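Local coordinates for hypothetical protein, GDSL-like Lipase/Acylhydrolase family protein (Bacteroides uniformis, PDB 4M8K), which probably hydrolyses ester bonds, as a GDSL-like lipase/acylhydrolase of the SGNH type, at residues 31-36 with 44-49; 53-58 with 200-205. All coordinates share one frame; numbering follows the deposited sequence.

Contact 1 (31-36 with 44-49)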
loop_
_atom_site.group_PDB
_atom_site.type_symbol
_atom_site.label_atom_id
_atom_site.label_comp_id
_atom_site.label_asym_id
_atom_site.label_seq_id
_atom_site.Cartn_x
_atom_site.Cartn_y
_atom_site.Cartn_z
ATOM N N SER A 31 -0.896 1.916 -6.700
ATOM C CA SER A 31 0.570 2.023 -6.680
ATOM C C SER A 31 1.232 1.218 -7.808
ATOM O O SER A 31 2.453 0.980 -7.791
ATOM C CB SER A 31 1.065 1.594 -5.291
ATOM O OG SER A 31 0.526 2.442 -4.285
ATOM N N THR A 32 0.443 0.789 -8.795
ATOM C CA THR A 32 0.970 0.021 -9.920
ATOM C C THR A 32 1.248 0.897 -11.126
ATOM O O THR A 32 0.631 1.938 -11.304
ATOM C CB THR A 32 0.058 -1.139 -10.453
ATOM O OG1 THR A 32 -1.203 -0.641 -10.969
ATOM C CG2 THR A 32 -0.148 -2.189 -9.384
ATOM N N PHE A 33 2.200 0.450 -11.939
ATOM C CA PHE A 33 2.380 0.926 -13.326
ATOM C C PHE A 33 3.100 -0.184 -14.067
ATOM O O PHE A 33 4.139 -0.700 -13.591
ATOM C CB PHE A 33 3.145 2.281 -13.443
ATOM C CG PHE A 33 2.836 3.025 -14.726
ATOM C CD1 PHE A 33 3.509 2.710 -15.895
ATOM C CD2 PHE A 33 1.854 4.027 -14.768
ATOM C CE1 PHE A 33 3.202 3.343 -17.098
ATOM C CE2 PHE A 33 1.551 4.692 -15.946
ATOM C CZ PHE A 33 2.215 4.338 -17.135
ATOM N N TYR A 34 2.519 -0.592 -15.188
ATOM C CA TYR A 34 3.125 -1.592 -16.090
ATOM C C TYR A 34 4.626 -1.398 -16.267
ATOM O O TYR A 34 5.086 -0.287 -16.622
ATOM C CB TYR A 34 2.413 -1.536 -17.464
ATOM C CG TYR A 34 2.741 -2.709 -18.333
ATOM C CD1 TYR A 34 2.307 -3.990 -17.983
ATOM C CD2 TYR A 34 3.517 -2.564 -19.491
ATOM C CE1 TYR A 34 2.627 -5.087 -18.737
ATOM C CE2 TYR A 34 3.828 -3.679 -20.286
ATOM C CZ TYR A 34 3.362 -4.933 -19.893
ATOM O OH TYR A 34 3.644 -6.064 -20.611
ATOM N N GLY A 35 5.395 -2.448 -16.021
ATOM C CA GLY A 35 6.850 -2.431 -16.165
ATOM C C GLY A 35 7.601 -1.879 -14.974
ATOM O O GLY A 35 8.815 -1.800 -14.986
ATOM N N HIS A 36 6.897 -1.461 -13.950
ATOM C CA HIS A 36 7.551 -0.831 -12.809
ATOM C C HIS A 36 7.119 -1.473 -11.507
ATOM O O HIS A 36 7.189 -0.842 -10.434
ATOM C CB HIS A 36 7.198 0.675 -12.751
ATOM C CG HIS A 36 7.778 1.460 -13.864
ATOM N ND1 HIS A 36 8.964 2.159 -13.745
ATOM C CD2 HIS A 36 7.368 1.624 -15.138
ATOM C CE1 HIS A 36 9.271 2.688 -14.915
ATOM N NE2 HIS A 36 8.322 2.372 -15.775
ATOM N N CYS A 44 -1.121 -5.127 -13.021
ATOM C CA CYS A 44 -1.136 -3.646 -13.000
ATOM C C CYS A 44 -2.454 -3.064 -13.510
ATOM O O CYS A 44 -3.146 -3.695 -14.284
ATOM C CB CYS A 44 0.001 -3.154 -13.869
ATOM S SG CYS A 44 1.645 -3.492 -13.180
ATOM N N TRP A 45 -2.762 -1.837 -13.126
ATOM C CA TRP A 45 -3.937 -1.137 -13.560
ATOM C C TRP A 45 -3.582 -0.016 -14.530
ATOM O O TRP A 45 -4.307 0.222 -15.460
ATOM C CB TRP A 45 -4.663 -0.574 -12.335
ATOM C CG TRP A 45 -6.112 -0.200 -12.563
ATOM C CD1 TRP A 45 -7.178 -0.996 -12.381
ATOM C CD2 TRP A 45 -6.625 1.088 -12.942
ATOM N NE1 TRP A 45 -8.322 -0.299 -12.638
ATOM C CE2 TRP A 45 -8.005 0.994 -12.948
ATOM C CE3 TRP A 45 -6.030 2.334 -13.237
ATOM C CZ2 TRP A 45 -8.823 2.067 -13.325
ATOM C CZ3 TRP A 45 -6.821 3.383 -13.539
ATOM C CH2 TRP A 45 -8.212 3.253 -13.628
ATOM N N TYR A 46 -2.454 0.644 -14.301
ATOM C CA TYR A 46 -2.001 1.750 -15.154
ATOM C C TYR A 46 -0.950 1.328 -16.187
ATOM O O TYR A 46 -0.064 0.565 -15.896
ATOM C CB TYR A 46 -1.398 2.845 -14.294
ATOM C CG TYR A 46 -2.345 3.502 -13.294
ATOM C CD1 TYR A 46 -3.095 4.604 -13.673
ATOM C CD2 TYR A 46 -2.475 3.040 -11.979
ATOM C CE1 TYR A 46 -3.986 5.220 -12.781
ATOM C CE2 TYR A 46 -3.353 3.665 -11.082
ATOM C CZ TYR A 46 -4.076 4.750 -11.474
ATOM O OH TYR A 46 -4.928 5.394 -10.598
ATOM N N GLY A 47 -1.029 1.903 -17.372
ATOM C CA GLY A 47 -0.022 1.675 -18.409
ATOM C C GLY A 47 -0.012 0.310 -19.065
ATOM O O GLY A 47 0.991 -0.046 -19.677
ATOM N N VAL A 48 -1.119 -0.434 -18.999
ATOM C CA VAL A 48 -1.148 -1.802 -19.490
ATOM C C VAL A 48 -1.569 -1.783 -20.987
ATOM O O VAL A 48 -2.683 -1.418 -21.311
ATOM C CB VAL A 48 -2.109 -2.695 -18.720
ATOM C CG1 VAL A 48 -2.148 -4.095 -19.305
ATOM C CG2 VAL A 48 -1.745 -2.775 -17.221
ATOM N N PRO A 49 -0.692 -2.208 -21.887
ATOM C CA PRO A 49 -1.066 -2.206 -23.327
ATOM C C PRO A 49 -2.349 -2.992 -23.610
ATOM O O PRO A 49 -2.494 -4.134 -23.132
ATOM C CB PRO A 49 0.118 -2.873 -23.994
ATOM C CG PRO A 49 1.242 -2.737 -23.035
ATOM C CD PRO A 49 0.659 -2.721 -21.662
#

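Contact 2 (53-58 with 200-205). With ACT (acetate ion), chain C.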
loop_
_atom_site.group_PDB
_atom_site.type_symbol
_atom_site.label_atom_id
_atom_site.label_comp_id
_atom_site.label_asym_id
_atom_site.label_seq_id
_atom_site.Cartn_x
_atom_site.Cartn_y
_atom_site.Cartn_z
ATOM N N LYS A 53 -7.841 2.457 -19.687
ATOM C CA LYS A 53 -8.758 2.842 -18.631
ATOM C C LYS A 53 -9.331 4.240 -18.929
ATOM O O LYS A 53 -8.715 4.986 -19.661
ATOM C CB LYS A 53 -8.012 2.858 -17.297
ATOM C CG LYS A 53 -7.347 1.529 -16.896
ATOM C CD LYS A 53 -8.395 0.426 -16.671
ATOM C CE LYS A 53 -7.813 -0.862 -16.105
ATOM N NZ LYS A 53 -6.549 -1.198 -16.818
ATOM N N GLU A 54 -10.521 4.579 -18.433
ATOM C CA GLU A 54 -11.041 5.960 -18.563
ATOM C C GLU A 54 -10.531 6.712 -17.356
ATOM O O GLU A 54 -11.229 6.902 -16.381
ATOM C CB GLU A 54 -12.575 5.978 -18.692
ATOM C CG GLU A 54 -13.006 5.137 -19.903
ATOM C CD GLU A 54 -12.433 5.683 -21.213
ATOM O OE1 GLU A 54 -12.716 6.854 -21.535
ATOM O OE2 GLU A 54 -11.681 4.963 -21.920
ATOM N N ASN A 55 -9.247 7.068 -17.444
ATOM C CA ASN A 55 -8.484 7.647 -16.385
ATOM C C ASN A 55 -7.262 8.267 -17.066
ATOM O O ASN A 55 -6.676 7.675 -17.995
ATOM C CB ASN A 55 -8.067 6.564 -15.351
ATOM C CG ASN A 55 -7.144 7.091 -14.240
ATOM O OD1 ASN A 55 -6.025 7.562 -14.504
ATOM N ND2 ASN A 55 -7.597 6.982 -12.978
ATOM N N ASP A 56 -6.896 9.463 -16.639
ATOM C CA ASP A 56 -5.977 10.276 -17.424
ATOM C C ASP A 56 -4.529 10.055 -17.091
ATOM O O ASP A 56 -3.664 10.737 -17.648
ATOM C CB ASP A 56 -6.310 11.749 -17.260
ATOM C CG ASP A 56 -6.150 12.256 -15.840
ATOM O OD1 ASP A 56 -5.771 11.488 -14.928
ATOM O OD2 ASP A 56 -6.506 13.453 -15.608
ATOM N N VAL A 57 -4.216 9.112 -16.188
ATOM C CA VAL A 57 -2.816 8.784 -15.921
ATOM C C VAL A 57 -2.240 7.909 -17.036
ATOM O O VAL A 57 -2.677 6.797 -17.180
ATOM C CB VAL A 57 -2.637 8.075 -14.558
ATOM C CG1 VAL A 57 -1.235 7.609 -14.394
ATOM C CG2 VAL A 57 -3.005 9.029 -13.454
ATOM N N THR A 58 -1.306 8.446 -17.849
ATOM C CA THR A 58 -0.705 7.690 -18.960
ATOM C C THR A 58 0.834 7.419 -18.827
ATOM O O THR A 58 1.394 6.638 -19.568
ATOM C CB THR A 58 -0.982 8.398 -20.316
ATOM O OG1 THR A 58 -0.260 9.631 -20.399
ATOM C CG2 THR A 58 -2.455 8.741 -20.501
ATOM N N ASP A 200 -8.870 13.032 -6.114
ATOM C CA ASP A 200 -9.595 12.973 -7.349
ATOM C C ASP A 200 -9.412 11.608 -7.973
ATOM O O ASP A 200 -8.286 11.131 -8.131
ATOM C CB ASP A 200 -9.126 14.069 -8.313
ATOM C CG ASP A 200 -9.997 14.185 -9.530
ATOM O OD1 ASP A 200 -11.156 14.677 -9.388
ATOM O OD2 ASP A 200 -9.548 13.780 -10.648
ATOM N N LYS A 201 -10.520 10.982 -8.301
ATOM C CA LYS A 201 -10.488 9.679 -8.921
ATOM C C LYS A 201 -11.272 9.619 -10.230
ATOM O O LYS A 201 -12.279 10.269 -10.413
ATOM C CB LYS A 201 -10.995 8.604 -7.990
ATOM C CG LYS A 201 -10.167 8.404 -6.692
ATOM C CD LYS A 201 -10.937 7.691 -5.564
ATOM C CE LYS A 201 -10.199 7.860 -4.235
ATOM N NZ LYS A 201 -10.885 7.245 -3.091
ATOM N N GLN A 202 -10.787 8.768 -11.112
ATOM C CA GLN A 202 -11.477 8.418 -12.344
ATOM C C GLN A 202 -11.490 6.923 -12.435
ATOM O O GLN A 202 -10.453 6.284 -12.327
ATOM C CB GLN A 202 -10.744 9.019 -13.510
ATOM C CG GLN A 202 -10.747 10.538 -13.423
ATOM C CD GLN A 202 -9.873 11.205 -14.442
ATOM O OE1 GLN A 202 -9.151 10.560 -15.163
ATOM N NE2 GLN A 202 -9.948 12.526 -14.503
ATOM N N TRP A 203 -12.661 6.345 -12.670
ATOM C CA TRP A 203 -12.804 4.880 -12.691
ATOM C C TRP A 203 -12.286 4.278 -11.423
ATOM O O TRP A 203 -11.655 3.202 -11.457
ATOM C CB TRP A 203 -12.141 4.237 -13.921
ATOM C CG TRP A 203 -13.064 4.003 -15.031
ATOM C CD1 TRP A 203 -14.272 4.608 -15.262
ATOM C CD2 TRP A 203 -12.889 3.049 -16.081
ATOM N NE1 TRP A 203 -14.844 4.091 -16.399
ATOM C CE2 TRP A 203 -14.028 3.120 -16.908
ATOM C CE3 TRP A 203 -11.894 2.098 -16.369
ATOM C CZ2 TRP A 203 -14.168 2.341 -18.073
ATOM C CZ3 TRP A 203 -12.032 1.309 -17.523
ATOM C CH2 TRP A 203 -13.161 1.444 -18.355
ATOM N N GLY A 204 -12.561 4.966 -10.317
ATOM C CA GLY A 204 -12.282 4.450 -8.948
ATOM C C GLY A 204 -10.815 4.446 -8.564
ATOM O O GLY A 204 -10.432 3.979 -7.434
ATOM N N HIS A 205 -9.992 5.058 -9.410
ATOM C CA HIS A 205 -8.541 5.106 -9.158
ATOM C C HIS A 205 -7.960 6.500 -9.368
ATOM O O HIS A 205 -8.515 7.294 -10.093
ATOM C CB HIS A 205 -7.848 4.098 -10.037
ATOM C CG HIS A 205 -8.299 2.686 -9.809
ATOM N ND1 HIS A 205 -9.550 2.251 -10.163
ATOM C CD2 HIS A 205 -7.688 1.626 -9.232
ATOM C CE1 HIS A 205 -9.670 0.970 -9.887
ATOM N NE2 HIS A 205 -8.568 0.570 -9.278
HETATM C C ACT C . -7.352 -1.835 -6.846
HETATM O O ACT C . -7.729 -1.738 -8.025
HETATM O OXT ACT C . -6.488 -2.660 -6.549
HETATM C CH3 ACT C . -7.899 -0.954 -5.762
#

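Contact 1 (31-36 with 44-49)
Thr32 and Tyr34 carry the two hydrogen bonds between 31-36 and 44-49. The Thr32 hydroxyl, turned between its own backbone N and carbonyl carbon (chi1 63°), takes the N-H of Trp45 almost straight, with Trp45 N to Thr32 OG1 2.9 Å; the same oxygen is also hydrogen-bonded to the carbonyl of Ser29. The backbone pair, Tyr34 N to Tyr46 O, is likewise 2.9 Å. Both segments belong to the long loop that leaves strand 22-27 through the Gly-Asp-Ser signature of the GDSL family, which ends in Ser29; a type II turn from Phe33 to His36, with Gly35 at its third position, sends the chain round. The larger side-chain contacts are aromatic. Gly47 CA lies over one face of Phe33, 4.1 Å from the ring centroid, and Phe33 CD2 meets Tyr46 CB at 3.5 Å. Replacing Phe33 by alanine would strip the ring from beneath Gly47 and beside Tyr46 CB, and is likely to leave a gap there and Gly47 without its CH-pi partner. Nearer the solvent, Pro49 CD sits over one face of the Tyr34 ring in a CH-pi contact, 3.7 Å from its centroid. Cys44 SG rests against the Tyr34 backbone, 3.6 Å from Tyr34 N.

Contact 2 (53-58 with 200-205)
Lys53 meets Trp203 at the edge of the indole, its CD in the ring plane and 3.8 Å from Trp203 CZ3. Glu54 then covers a face: its CB stands 3.7 Å from the centroid of the five-membered ring in a CH-pi contact, and Glu54 CG reaches Trp203 CZ2 at 3.5 Å. The chain bends in an inverse gamma turn at Glu54, whose backbone N also lies over the indole. Asn55 is gripped at both ends. With CG anti to the backbone N (chi1 175°), its amide points across to the hairpin, and ND2 donates to Gln202 O at 3.0 Å (N-H...O 166°), while His205 N approaches that oxygen from the opposite face of the carbonyl; ND2 is also hydrogen-bonded to Pro206 O. OD1 takes the N-H of Val57, closing an Asx turn, so the amide's rotation is fixed. Asp56 N donates to Gln202 OE1 at 2.9 Å, a bent bond (133°) reached by the extended glutamine chain, and Asp56 OD1 accepts the N-H of Val208 at the start of helix 208-222. The hairpin itself turns through a type I' turn, Gln202 to His205, where His205 ND1 donates to Trp203 O at 2.6 Å. His205 NE2 holds an acetate oxygen at 2.8 Å; the acetate, probably from the crystallisation liquor, is also hydrogen-bonded to Ser29 OG, Gly84 N and Asn122 ND2, a Ser-Gly-Asn-His set consistent with an SGNH hydrolase active site.

Contact 1 is partly buried and joins two pieces of one loop, the run between strand 22-27 and helix 64-71; contact 2 lies at the surface and ties a later piece of that loop to a hairpin 142 residues on. Their centres are 13 Å apart. The first relies on aromatic rings packed against glycine and proline with two hydrogen bonds, the second on side-chain amides hydrogen-bonded to backbone, with an indole laid over an acidic residue's methylenes. They meet directly: Trp45 stacks on His205, Lys53 NZ probably hydrogen-bonds to Trp45 O, and Phe33 CZ packs on the carbonyl oxygen of Thr58. Trp45 and Tyr46 of contact 1 thus flank His205 of contact 2.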